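Local coordinates for protein T cell receptor gamma chain (Monodelphis domestica, PDB 7L15) that pairs with a T cell receptor mu chain to form a marsupial gamma mu T cell receptor that probably recognises antigen at the T cell surface, at residues Arg9-Thr14 / Gln206-Met212; Val84-Val89 / Leu113-Glu117; Tyr38-Glu42 / Ser90-Val94; Leu149-Asn155 / Gly181-Gln186; Ile13-Ala17 / Glu117-Lys121. All coordinates share one frame; numbering follows the deposited sequence.

The chain holds an immunoglobulin variable domain followed by a constant domain. Contacts 2 and 3 lie in the variable domain, centres about 10 Å apart, where strands 34-40, 93-101 and 104-116 are successive neighbours in one sheet. Strand 12-16, the edge of that sheet, carries contacts 1 and 5, which share Thr14. Contact 1 ties this strand to the constant domain and closes a chain loop within which contacts 2, 3 and 4 are nested. Contact 5 turns to the interdomain linker, its centre about 8 Å from that of contact 2. Contact 4, about 13 Å from contact 1 between centres, touches it through His207 and Pro154, so the constant-domain loops meeting strand 12-16 are tied together.

Contact 1: residues Arg9-Thr14 / Gln206-Met212; sequences RPISIT and QHEDLGM
The interface between the variable and constant immunoglobulin domains is made here by Ser12 and Thr14, on edge strand 12-16, meeting Glu208 in the loop between constant-domain strands 201-206 and 215-219. From a 3-10 turn, Glu208 extends its side chain fully, with CG opposite the backbone N (chi1 -178°), and this brings the carboxylate alongside the strand. Ser12 OG donates to Glu208 OE1 at 2.8 Å on the anti side, while Thr14 OG1 reaches the same oxygen on its syn side at 2.9 Å. The second oxygen, Glu208 OE2, takes the backbone N-H of Thr14 at 2.9 Å, from its syn side. All three donors stand somewhat out of the carboxylate plane. A water joins Glu208 to Ser12, accepting from Glu208 N and donating to Ser12 OG at 2.9 Å.

Toward the segment's start the contact turns to van der Waals packing, partly against polar atoms. Ile11 CD1 sits 3.5 Å from Gln206 O, and its CG2 branch touches the amide oxygen of Gln206, whose NE2 is held by Tyr160. Pro10, which follows a cis peptide bond, packs CD against Met212 CG at 3.7 Å. Arg9, extended from CG to NE, runs past Met212 to Gln206, its CB 3.8 Å from Met212 CG and the Gln206 amide over one guanidinium face.

Pro10 O is tied to Thr111 and His207 NE2 to Pro154 O, one bond within each domain. With three donors gathered on a buried carboxylate, Glu208 is probably ionised, its charge stabilised by two hydroxyls and a backbone N-H of the variable domain.

Contact 2: residues Val84-Val89 / Leu113-Glu117; sequences VSDLQV and LIVTE
The backbones of 84-89 and 113-117 converge from 9.6 Å between the CA atoms of Val84 and Leu113 to 4.8 Å between those of Val89 and Val115, without a direct hydrogen bond. This is the base of the variable-domain sandwich, where the loop between strands 79-84 and 93-101 folds against the final strand 104-116. Leu87 and Leu113 meet by their methyls, with 3.8 Å between Leu87 CD2 and Leu113 CD2. Leu87 CB then rests on Val115 CG1, and Val84 closes the group more loosely. Ala21 of strand 21-28 touches both leucines.

Val115 gives up more surface than any other residue here. The carbonyl of Gln88 presses into its fork, Gln88 O lying 3.4 Å from Val115 CB and nearly as close to both methyls. That fit depends on Val115 CG1 standing opposite its own backbone N (chi1 -168°). Ser92 OG bonds to both Val89 O and Val115 N, and so makes a polar link between the segments. At the exposed end, Val89 CG1 lies 3.7 Å from Val115 O and 3.9 Å from Glu117 OE2.

Contact 3: residues Tyr38-Glu42 / Ser90-Val94; sequences YRSQE and SDSGV
Ser40 and Val94 form an antiparallel hydrogen-bonded pair between strands 34-40 and 93-101, central neighbours in a sheet of the immunoglobulin variable domain. Both bonds are moderately bent at the hydrogen and lie in their carbonyl planes: Ser40 N gives to Val94 O at 2.7 Å, and Val94 N returns to Ser40 O at 2.9 Å. Val94 O also receives a CA-H contact from Arg39.

Beyond this pair, Gln41 takes over from the backbone. Its side chain extends past CG to put NE2 between two carbonyls of the turn, with Ser90 O at 2.8 Å and Ser92 O at 2.9 Å. The first acceptor lies in the amide plane and the second is tilted from it; two bonds thus fix how the amide is rotated. Gly93, with no side chain, lets Ser40 O come within 3.4 Å of its CA.

Asp91 is satisfied largely from outside: OD2 pairs with Lys69 and accepts from Gln88 N, and its carbonyl O receives Tyr95 OH, four residues later, as in a tyrosine corner. Tyr38 OH bonds with Lys105 and with Leu118 N of the T cell receptor mu chain, whose Trp53 packs on Ser40.

Arg39 makes a long salt bridge to Asp91, the guanidinium and carboxylate planes only 14° apart; Arg39 NH1 stays 4.0 Å from Asp91 OD1, met at the guanidinium edge.

Contact 4: residues Leu149-Asn155 / Gly181-Gln186; sequences LEDFFPN and GNSYSQ
Tyr184 receives Asn155 over its ring in a CH-pi contact, where strand 142-152 of the constant immunoglobulin domain ends beside the start of its neighbour 183-193. Asn155 CB stands 3.3 Å from the centroid of the Tyr184 ring and only 7° off its normal. Phe152 meets the Tyr184 side chain at about a right angle, with Phe152 CE1 3.9 Å from Tyr184 CB. Its ring lies over the backbone of the opposite strand: Tyr184 O is above one face, and Phe152 CE2 comes to 3.5 Å from Ser185 CA. Phe153 follows with its ring edge on the carbonyl of Gly181, Phe153 CE2 to Gly181 O being 3.3 Å.

The backbone positions these rings. Leu149 with Gln186 and Phe152 with Tyr184 are antiparallel hydrogen-bonded pairs, but the register slips by one between them in a G1 beta bulge. Asp151 takes the bulge position with positive phi (61°), and its carboxylate accepts from Ser183 OG through the anti lone pair of OD1, a bond whose very short length is doubtful.

Further out, Ile177 touches both Asn155 and Tyr184, while the His207 ring meets Phe152. Glu150 forms a salt bridge with Arg194 of the T cell receptor mu chain. Past the bulge a cis peptide bond joins Phe153 to Pro154, and just before it Phe152 O accepts from Tyr184 N at 2.8 Å.

Contact 5: residues Ile13-Ala17 / Glu117-Lys121; sequences ITRNA and ESAFK
Thr14 sets its methyl over one face of the Phe120 ring, an apolar touch between strand 12-16 and the segment that leads on to the constant domain. Thr14 CG2 lies 3.6 Å from the centroid of the Phe120 ring, 15° off the normal, which makes it a CH-pi contact. The ring comes back toward the strand because Phe120 CG lies between its own backbone N and carbonyl carbon (chi1 68°).

Arg15 meets the linker chiefly with its backbone, Arg15 C standing 3.9 Å from Phe120 CE1. Its side chain folds back instead: NH1 donates to Thr14 O at 2.8 Å, and Ile13 CG2 lies over one face of the guanidinium.

Asn16 makes the polar link. Its ND2 donates to Ser118 O at 2.9 Å, within the amide plane but well above the plane of that carbonyl. The same nitrogen also bonds to Thr116 O, so two backbone carbonyls fix the rotation of the amide. At its other corner, Asn16 OD1 rests 3.3 Å from Phe120 CE1, with the amide and ring planes 43° apart.

Ala17 adds a loose touch, its CB 4.4 Å from Glu117 OE2. Since Phe120 also packs on Phe153 of the constant domain, its ring lies between the two domains. Here the linker runs past the edge strand of the variable domain, at the elbow between variable and constant domains of a T cell receptor chain.

Contact 1: residues Arg9-Thr14 / Gln206-Met212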
# COMPACT_ATOMS: atom_id res chain seq x y z
N ARG B 9 10.31 7.83 -7.08
CA ARG B 9 9.52 9.05 -7.00
C ARG B 9 9.50 9.66 -8.39
O ARG B 9 10.48 9.50 -9.14
CB ARG B 9 10.10 10.07 -5.99
CG ARG B 9 10.01 9.64 -4.51
CD ARG B 9 10.47 10.74 -3.56
NE ARG B 9 10.62 10.24 -2.19
CZ ARG B 9 10.84 11.01 -1.13
NH1 ARG B 9 10.92 12.33 -1.27
NH2 ARG B 9 10.98 10.47 0.07
N PRO B 10 8.42 10.34 -8.79
CA PRO B 10 7.16 10.53 -8.04
C PRO B 10 6.37 9.23 -7.91
O PRO B 10 6.72 8.23 -8.53
CB PRO B 10 6.41 11.57 -8.88
CG PRO B 10 7.04 11.51 -10.24
CD PRO B 10 8.47 11.18 -10.00
N ILE B 11 5.32 9.23 -7.08
CA ILE B 11 4.58 8.00 -6.82
C ILE B 11 3.72 7.60 -8.01
O ILE B 11 3.31 6.45 -8.11
CB ILE B 11 3.74 8.14 -5.54
CG1 ILE B 11 2.68 9.22 -5.73
CG2 ILE B 11 4.63 8.56 -4.40
CD1 ILE B 11 1.74 9.32 -4.55
N SER B 12 3.43 8.53 -8.92
CA SER B 12 2.66 8.19 -10.10
C SER B 12 3.08 9.08 -11.25
O SER B 12 3.67 10.15 -11.06
CB SER B 12 1.15 8.31 -9.85
OG SER B 12 0.80 9.66 -9.58
N ILE B 13 2.80 8.61 -12.46
CA ILE B 13 3.00 9.35 -13.70
C ILE B 13 1.75 9.15 -14.55
O ILE B 13 1.38 8.00 -14.86
CB ILE B 13 4.25 8.88 -14.46
CG1 ILE B 13 5.49 8.96 -13.57
CG2 ILE B 13 4.48 9.69 -15.73
CD1 ILE B 13 6.77 8.51 -14.24
N THR B 14 1.07 10.24 -14.91
CA THR B 14 -0.13 10.19 -15.72
C THR B 14 0.17 10.71 -17.11
O THR B 14 0.85 11.72 -17.28
CB THR B 14 -1.27 11.01 -15.10
OG1 THR B 14 -1.51 10.57 -13.77
CG2 THR B 14 -2.56 10.82 -15.89
N GLN B 206 2.65 12.89 -0.27
CA GLN B 206 3.23 12.96 -1.60
C GLN B 206 2.13 12.77 -2.64
O GLN B 206 1.17 12.02 -2.44
CB GLN B 206 4.31 11.88 -1.83
CG GLN B 206 5.54 12.04 -0.97
CD GLN B 206 6.41 10.79 -1.00
OE1 GLN B 206 6.64 10.22 -2.06
NE2 GLN B 206 6.86 10.36 0.17
N HIS B 207 2.30 13.44 -3.77
CA HIS B 207 1.32 13.38 -4.84
C HIS B 207 2.00 13.84 -6.12
O HIS B 207 2.93 14.65 -6.08
CB HIS B 207 0.10 14.25 -4.55
CG HIS B 207 -1.01 14.03 -5.51
ND1 HIS B 207 -1.12 14.72 -6.69
CD2 HIS B 207 -2.03 13.14 -5.49
CE1 HIS B 207 -2.19 14.30 -7.35
NE2 HIS B 207 -2.76 13.34 -6.64
N GLU B 208 1.51 13.31 -7.25
CA GLU B 208 2.17 13.58 -8.52
C GLU B 208 2.13 15.06 -8.86
O GLU B 208 3.05 15.57 -9.51
CB GLU B 208 1.53 12.73 -9.63
CG GLU B 208 2.19 12.91 -11.00
CD GLU B 208 1.42 12.22 -12.14
OE1 GLU B 208 0.58 11.33 -11.87
OE2 GLU B 208 1.65 12.58 -13.32
N ASP B 209 1.11 15.79 -8.42
CA ASP B 209 1.07 17.21 -8.75
C ASP B 209 2.04 18.03 -7.92
O ASP B 209 2.24 19.20 -8.22
CB ASP B 209 -0.35 17.76 -8.60
CG ASP B 209 -0.56 19.02 -9.42
OD1 ASP B 209 -0.23 19.00 -10.62
OD2 ASP B 209 -1.04 20.03 -8.87
N LEU B 210 2.63 17.43 -6.89
CA LEU B 210 3.70 18.04 -6.11
C LEU B 210 5.08 17.68 -6.64
O LEU B 210 6.08 18.12 -6.06
CB LEU B 210 3.59 17.59 -4.65
CG LEU B 210 2.28 17.85 -3.92
CD1 LEU B 210 2.44 17.48 -2.46
CD2 LEU B 210 1.86 19.29 -4.05
N GLY B 211 5.15 16.88 -7.70
CA GLY B 211 6.43 16.33 -8.11
C GLY B 211 6.96 15.40 -7.03
O GLY B 211 6.20 14.72 -6.33
N MET B 212 8.28 15.39 -6.87
CA MET B 212 8.91 14.41 -5.99
C MET B 212 8.88 14.82 -4.52
O MET B 212 8.79 13.94 -3.66
CB MET B 212 10.35 14.16 -6.43
CG MET B 212 10.47 13.38 -7.72
SD MET B 212 12.21 13.29 -8.22
CE MET B 212 12.99 12.88 -6.66
O HOH W 1 -0.39 10.95 -7.30

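Contact 2: residues Val84-Val89 / Leu113-Glu117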
# COMPACT_ATOMS: atom_id res chain seq x y z
N VAL B 84 9.57 4.46 -20.81
CA VAL B 84 8.56 3.68 -21.50
C VAL B 84 8.01 4.56 -22.61
O VAL B 84 7.38 5.59 -22.34
CB VAL B 84 7.47 3.20 -20.54
CG1 VAL B 84 6.49 2.26 -21.24
CG2 VAL B 84 8.11 2.50 -19.37
N SER B 85 8.26 4.18 -23.86
CA SER B 85 7.90 5.02 -24.99
C SER B 85 6.52 4.65 -25.52
O SER B 85 5.97 3.59 -25.21
CB SER B 85 8.93 4.88 -26.12
OG SER B 85 10.25 5.03 -25.64
N ASP B 86 5.98 5.55 -26.33
CA ASP B 86 4.76 5.34 -27.12
C ASP B 86 3.68 4.69 -26.27
O ASP B 86 3.14 3.63 -26.58
CB ASP B 86 5.05 4.52 -28.38
CG ASP B 86 3.84 4.38 -29.29
OD1 ASP B 86 3.26 5.42 -29.68
OD2 ASP B 86 3.44 3.24 -29.62
N LEU B 87 3.38 5.36 -25.16
CA LEU B 87 2.48 4.82 -24.16
C LEU B 87 1.13 4.46 -24.76
O LEU B 87 0.59 5.18 -25.61
CB LEU B 87 2.31 5.84 -23.04
CG LEU B 87 3.61 5.96 -22.24
CD1 LEU B 87 3.56 7.11 -21.26
CD2 LEU B 87 3.91 4.63 -21.52
N GLN B 88 0.60 3.31 -24.34
CA GLN B 88 -0.76 2.87 -24.62
C GLN B 88 -1.44 2.56 -23.30
O GLN B 88 -0.78 2.34 -22.27
CB GLN B 88 -0.77 1.62 -25.51
CG GLN B 88 0.09 1.76 -26.78
CD GLN B 88 -0.41 2.84 -27.72
OE1 GLN B 88 -1.62 3.08 -27.83
NE2 GLN B 88 0.51 3.53 -28.38
N VAL B 89 -2.78 2.54 -23.32
CA VAL B 89 -3.52 2.27 -22.08
C VAL B 89 -3.07 0.95 -21.48
O VAL B 89 -2.92 0.83 -20.26
CB VAL B 89 -5.04 2.30 -22.33
CG1 VAL B 89 -5.48 3.69 -22.75
CG2 VAL B 89 -5.42 1.28 -23.42
N LEU B 113 2.20 3.98 -13.28
CA LEU B 113 2.03 4.59 -14.58
C LEU B 113 0.56 4.52 -14.96
O LEU B 113 -0.04 3.44 -14.96
CB LEU B 113 2.91 3.87 -15.61
CG LEU B 113 2.85 4.38 -17.03
CD1 LEU B 113 3.32 5.83 -17.05
CD2 LEU B 113 3.71 3.49 -17.94
N ILE B 114 -0.04 5.66 -15.25
CA ILE B 114 -1.44 5.72 -15.64
C ILE B 114 -1.49 6.30 -17.04
O ILE B 114 -1.11 7.46 -17.25
CB ILE B 114 -2.27 6.57 -14.67
CG1 ILE B 114 -2.13 6.03 -13.25
CG2 ILE B 114 -3.73 6.63 -15.14
CD1 ILE B 114 -2.67 6.96 -12.19
N VAL B 115 -1.96 5.51 -17.99
CA VAL B 115 -2.14 5.97 -19.36
C VAL B 115 -3.63 5.99 -19.63
O VAL B 115 -4.32 4.98 -19.44
CB VAL B 115 -1.40 5.07 -20.37
CG1 VAL B 115 -1.35 5.75 -21.75
CG2 VAL B 115 0.00 4.79 -19.85
N THR B 116 -4.13 7.14 -20.05
CA THR B 116 -5.55 7.29 -20.32
C THR B 116 -5.75 7.98 -21.66
O THR B 116 -4.91 8.76 -22.12
CB THR B 116 -6.27 8.06 -19.21
OG1 THR B 116 -7.64 8.24 -19.57
CG2 THR B 116 -5.64 9.41 -19.02
N GLU B 117 -6.87 7.65 -22.30
CA GLU B 117 -7.23 8.31 -23.55
C GLU B 117 -8.12 9.52 -23.33
O GLU B 117 -8.48 10.19 -24.31
CB GLU B 117 -7.89 7.31 -24.50
CG GLU B 117 -6.97 6.87 -25.64
CD GLU B 117 -7.19 5.43 -26.07
OE1 GLU B 117 -8.34 4.96 -26.04
OE2 GLU B 117 -6.19 4.75 -26.42

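Contact 3: residues Tyr38-Glu42 / Ser90-Val94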
# COMPACT_ATOMS: atom_id res chain seq x y z
N TYR B 38 10.50 -4.49 -12.83
CA TYR B 38 9.34 -5.37 -12.87
C TYR B 38 8.08 -4.53 -13.05
O TYR B 38 8.03 -3.35 -12.69
CB TYR B 38 9.21 -6.19 -11.57
CG TYR B 38 10.24 -7.33 -11.43
CD1 TYR B 38 11.54 -7.07 -11.04
CD2 TYR B 38 9.88 -8.64 -11.68
CE1 TYR B 38 12.47 -8.09 -10.92
CE2 TYR B 38 10.79 -9.67 -11.55
CZ TYR B 38 12.09 -9.39 -11.18
OH TYR B 38 12.99 -10.42 -11.05
N ARG B 39 7.05 -5.15 -13.63
CA ARG B 39 5.76 -4.51 -13.82
C ARG B 39 4.68 -5.38 -13.22
O ARG B 39 4.69 -6.61 -13.38
CB ARG B 39 5.45 -4.24 -15.29
CG ARG B 39 4.03 -3.68 -15.50
CD ARG B 39 3.80 -3.22 -16.93
NE ARG B 39 3.93 -4.33 -17.86
CZ ARG B 39 3.93 -4.21 -19.18
NH1 ARG B 39 3.81 -3.01 -19.74
NH2 ARG B 39 4.03 -5.29 -19.92
N SER B 40 3.72 -4.74 -12.58
CA SER B 40 2.58 -5.40 -11.98
C SER B 40 1.30 -4.81 -12.56
O SER B 40 1.10 -3.59 -12.52
CB SER B 40 2.62 -5.22 -10.48
OG SER B 40 1.40 -5.59 -9.91
N GLN B 41 0.40 -5.68 -13.05
CA GLN B 41 -0.90 -5.24 -13.54
C GLN B 41 -1.97 -6.13 -12.93
O GLN B 41 -1.76 -7.34 -12.75
CB GLN B 41 -1.00 -5.27 -15.10
CG GLN B 41 0.02 -4.38 -15.84
CD GLN B 41 0.00 -4.56 -17.37
OE1 GLN B 41 -0.06 -5.68 -17.90
NE2 GLN B 41 0.03 -3.44 -18.08
N GLU B 42 -3.11 -5.52 -12.61
CA GLU B 42 -4.23 -6.21 -11.99
C GLU B 42 -4.57 -7.51 -12.70
O GLU B 42 -4.77 -7.53 -13.91
CB GLU B 42 -5.45 -5.28 -12.00
CG GLU B 42 -6.60 -5.75 -11.16
CD GLU B 42 -6.27 -5.74 -9.68
OE1 GLU B 42 -5.44 -4.91 -9.25
OE2 GLU B 42 -6.83 -6.58 -8.94
N SER B 90 -2.74 -0.02 -22.34
CA SER B 90 -2.32 -1.33 -21.87
C SER B 90 -0.99 -1.31 -21.13
O SER B 90 -0.59 -2.35 -20.59
CB SER B 90 -2.23 -2.27 -23.07
OG SER B 90 -1.25 -1.80 -23.99
N ASP B 91 -0.30 -0.17 -21.09
CA ASP B 91 0.94 -0.03 -20.32
C ASP B 91 0.71 0.35 -18.86
O ASP B 91 1.67 0.29 -18.08
CB ASP B 91 1.86 1.01 -20.96
CG ASP B 91 2.27 0.63 -22.35
OD1 ASP B 91 2.50 -0.57 -22.58
OD2 ASP B 91 2.35 1.53 -23.21
N SER B 92 -0.50 0.80 -18.49
CA SER B 92 -0.76 1.18 -17.11
C SER B 92 -0.45 0.04 -16.15
O SER B 92 -0.73 -1.13 -16.44
CB SER B 92 -2.23 1.60 -16.94
OG SER B 92 -2.56 2.59 -17.88
N GLY B 93 0.11 0.38 -15.00
CA GLY B 93 0.37 -0.58 -13.95
C GLY B 93 1.42 -0.01 -13.01
O GLY B 93 1.82 1.14 -13.14
N VAL B 94 1.85 -0.84 -12.06
CA VAL B 94 2.87 -0.43 -11.10
C VAL B 94 4.22 -0.99 -11.52
O VAL B 94 4.36 -2.20 -11.75
CB VAL B 94 2.50 -0.86 -9.68
CG1 VAL B 94 3.49 -0.26 -8.66
CG2 VAL B 94 1.09 -0.43 -9.36

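Contact 4: residues Leu149-Asn155 / Gly181-Gln186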
# COMPACT_ATOMS: atom_id res chain seq x y z
N LEU B 149 -7.56 14.88 2.87
CA LEU B 149 -7.00 15.42 1.64
C LEU B 149 -8.08 15.37 0.58
O LEU B 149 -8.61 14.29 0.30
CB LEU B 149 -5.78 14.61 1.21
CG LEU B 149 -4.56 14.61 2.12
CD1 LEU B 149 -3.54 13.69 1.51
CD2 LEU B 149 -3.99 16.04 2.22
N GLU B 150 -8.41 16.50 -0.04
CA GLU B 150 -9.50 16.42 -0.99
C GLU B 150 -9.15 16.98 -2.35
O GLU B 150 -8.18 17.73 -2.53
CB GLU B 150 -10.78 17.10 -0.48
CG GLU B 150 -10.62 18.42 0.18
CD GLU B 150 -11.96 18.96 0.65
OE1 GLU B 150 -12.85 18.14 1.00
OE2 GLU B 150 -12.14 20.20 0.64
N ASP B 151 -9.96 16.54 -3.32
CA ASP B 151 -10.00 17.11 -4.66
C ASP B 151 -8.67 16.97 -5.39
O ASP B 151 -8.21 17.91 -6.04
CB ASP B 151 -10.45 18.57 -4.62
CG ASP B 151 -10.95 19.04 -5.96
OD1 ASP B 151 -11.59 18.22 -6.65
OD2 ASP B 151 -10.72 20.22 -6.33
N PHE B 152 -8.05 15.80 -5.30
CA PHE B 152 -6.81 15.57 -6.04
C PHE B 152 -7.06 14.64 -7.23
O PHE B 152 -8.08 13.95 -7.32
CB PHE B 152 -5.66 15.04 -5.15
CG PHE B 152 -5.98 13.80 -4.33
CD1 PHE B 152 -5.86 12.54 -4.88
CD2 PHE B 152 -6.33 13.91 -2.99
CE1 PHE B 152 -6.12 11.39 -4.12
CE2 PHE B 152 -6.60 12.77 -2.21
CZ PHE B 152 -6.50 11.51 -2.78
N PHE B 153 -6.11 14.67 -8.18
CA PHE B 153 -6.10 13.81 -9.34
C PHE B 153 -4.65 13.69 -9.77
O PHE B 153 -3.97 14.72 -9.88
CB PHE B 153 -6.95 14.34 -10.50
CG PHE B 153 -7.00 13.40 -11.66
CD1 PHE B 153 -5.98 13.36 -12.59
CD2 PHE B 153 -8.07 12.53 -11.80
CE1 PHE B 153 -6.03 12.47 -13.64
CE2 PHE B 153 -8.12 11.65 -12.84
CZ PHE B 153 -7.11 11.61 -13.77
N PRO B 154 -4.14 12.48 -10.03
CA PRO B 154 -4.84 11.18 -10.05
C PRO B 154 -5.17 10.62 -8.66
O PRO B 154 -4.83 11.25 -7.66
CB PRO B 154 -3.85 10.27 -10.77
CG PRO B 154 -2.52 10.80 -10.33
CD PRO B 154 -2.68 12.31 -10.21
N ASN B 155 -5.82 9.45 -8.61
CA ASN B 155 -6.23 8.78 -7.37
C ASN B 155 -5.10 8.02 -6.68
O ASN B 155 -5.29 6.89 -6.24
CB ASN B 155 -7.41 7.85 -7.67
CG ASN B 155 -7.05 6.73 -8.65
OD1 ASN B 155 -6.12 6.86 -9.43
ND2 ASN B 155 -7.80 5.63 -8.60
N GLY B 181 -13.97 10.33 -11.63
CA GLY B 181 -13.77 11.41 -12.58
C GLY B 181 -12.45 12.09 -12.31
O GLY B 181 -11.39 11.45 -12.32
N ASN B 182 -12.49 13.39 -12.05
CA ASN B 182 -11.26 14.15 -11.86
C ASN B 182 -11.08 14.62 -10.43
O ASN B 182 -10.33 15.57 -10.19
CB ASN B 182 -11.21 15.35 -12.82
CG ASN B 182 -12.39 16.31 -12.63
OD1 ASN B 182 -12.95 16.44 -11.54
ND2 ASN B 182 -12.75 16.99 -13.71
N SER B 183 -11.74 13.98 -9.46
CA SER B 183 -11.64 14.46 -8.08
C SER B 183 -11.70 13.28 -7.12
O SER B 183 -12.75 12.64 -6.98
CB SER B 183 -12.74 15.47 -7.79
OG SER B 183 -12.66 15.94 -6.46
N TYR B 184 -10.59 13.01 -6.43
CA TYR B 184 -10.54 11.98 -5.41
C TYR B 184 -10.14 12.59 -4.08
O TYR B 184 -9.57 13.67 -4.01
CB TYR B 184 -9.55 10.86 -5.79
CG TYR B 184 -9.94 10.08 -7.03
CD1 TYR B 184 -9.63 10.55 -8.30
CD2 TYR B 184 -10.62 8.87 -6.92
CE1 TYR B 184 -9.99 9.82 -9.44
CE2 TYR B 184 -10.98 8.15 -8.04
CZ TYR B 184 -10.67 8.62 -9.29
OH TYR B 184 -11.04 7.89 -10.40
N SER B 185 -10.42 11.85 -3.00
CA SER B 185 -10.05 12.31 -1.67
C SER B 185 -9.69 11.11 -0.79
O SER B 185 -9.99 9.96 -1.11
CB SER B 185 -11.18 13.12 -1.05
OG SER B 185 -12.30 12.30 -0.85
N GLN B 186 -9.03 11.40 0.33
CA GLN B 186 -8.69 10.36 1.30
C GLN B 186 -8.51 10.99 2.66
O GLN B 186 -7.89 12.05 2.77
CB GLN B 186 -7.40 9.62 0.93
CG GLN B 186 -7.08 8.50 1.89
CD GLN B 186 -5.75 7.84 1.60
OE1 GLN B 186 -4.73 8.51 1.47
NE2 GLN B 186 -5.76 6.51 1.52

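Contact 5: residues Ile13-Ala17 / Glu117-Lys121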
# COMPACT_ATOMS: atom_id res chain seq x y z
N ILE B 13 2.80 8.61 -12.46
CA ILE B 13 3.00 9.35 -13.70
C ILE B 13 1.75 9.15 -14.55
O ILE B 13 1.38 8.00 -14.86
CB ILE B 13 4.25 8.88 -14.46
CG1 ILE B 13 5.49 8.96 -13.57
CG2 ILE B 13 4.48 9.69 -15.73
CD1 ILE B 13 6.77 8.51 -14.24
N THR B 14 1.07 10.24 -14.91
CA THR B 14 -0.13 10.19 -15.72
C THR B 14 0.17 10.71 -17.11
O THR B 14 0.85 11.72 -17.28
CB THR B 14 -1.27 11.01 -15.10
OG1 THR B 14 -1.51 10.57 -13.77
CG2 THR B 14 -2.56 10.82 -15.89
N ARG B 15 -0.31 9.99 -18.12
CA ARG B 15 -0.00 10.35 -19.50
C ARG B 15 -1.20 10.05 -20.37
O ARG B 15 -2.08 9.26 -20.01
CB ARG B 15 1.21 9.56 -20.02
CG ARG B 15 2.52 9.89 -19.31
CD ARG B 15 3.07 11.25 -19.77
NE ARG B 15 4.34 11.55 -19.13
CZ ARG B 15 4.48 12.33 -18.07
NH1 ARG B 15 3.41 12.91 -17.54
NH2 ARG B 15 5.68 12.54 -17.55
N ASN B 16 -1.22 10.68 -21.54
CA ASN B 16 -2.09 10.28 -22.63
C ASN B 16 -1.33 9.35 -23.57
O ASN B 16 -0.11 9.19 -23.46
CB ASN B 16 -2.63 11.50 -23.39
CG ASN B 16 -3.59 12.32 -22.55
OD1 ASN B 16 -3.33 13.49 -22.24
ND2 ASN B 16 -4.72 11.71 -22.17
N ALA B 17 -2.06 8.71 -24.49
CA ALA B 17 -1.44 7.76 -25.40
C ALA B 17 -0.39 8.45 -26.26
O ALA B 17 -0.42 9.66 -26.49
CB ALA B 17 -2.48 7.10 -26.29
N GLU B 117 -6.87 7.65 -22.30
CA GLU B 117 -7.23 8.31 -23.55
C GLU B 117 -8.12 9.52 -23.33
O GLU B 117 -8.48 10.19 -24.31
CB GLU B 117 -7.89 7.31 -24.50
CG GLU B 117 -6.97 6.87 -25.64
CD GLU B 117 -7.19 5.43 -26.07
OE1 GLU B 117 -8.34 4.96 -26.04
OE2 GLU B 117 -6.19 4.75 -26.42
N SER B 118 -8.46 9.85 -22.09
CA SER B 118 -9.27 11.02 -21.78
C SER B 118 -8.38 12.21 -21.43
O SER B 118 -7.30 12.06 -20.86
CB SER B 118 -10.22 10.74 -20.62
OG SER B 118 -11.03 9.61 -20.88
N ALA B 119 -8.85 13.41 -21.77
CA ALA B 119 -8.18 14.60 -21.28
C ALA B 119 -8.21 14.61 -19.76
O ALA B 119 -9.17 14.14 -19.14
CB ALA B 119 -8.84 15.87 -21.81
N PHE B 120 -7.14 15.12 -19.15
CA PHE B 120 -7.06 15.19 -17.70
C PHE B 120 -6.22 16.39 -17.32
O PHE B 120 -5.42 16.90 -18.12
CB PHE B 120 -6.42 13.92 -17.10
CG PHE B 120 -4.97 13.77 -17.44
CD1 PHE B 120 -4.59 13.11 -18.60
CD2 PHE B 120 -3.99 14.32 -16.63
CE1 PHE B 120 -3.27 12.99 -18.93
CE2 PHE B 120 -2.66 14.21 -16.96
CZ PHE B 120 -2.30 13.54 -18.11
N LYS B 121 -6.37 16.82 -16.06
CA LYS B 121 -5.50 17.82 -15.46
C LYS B 121 -5.15 17.34 -14.07
O LYS B 121 -6.03 16.89 -13.33
CB LYS B 121 -6.17 19.20 -15.41
CG LYS B 121 -5.46 20.32 -16.18
CD LYS B 121 -6.28 21.61 -16.22
CE LYS B 121 -7.27 21.64 -17.39
NZ LYS B 121 -8.13 22.86 -17.38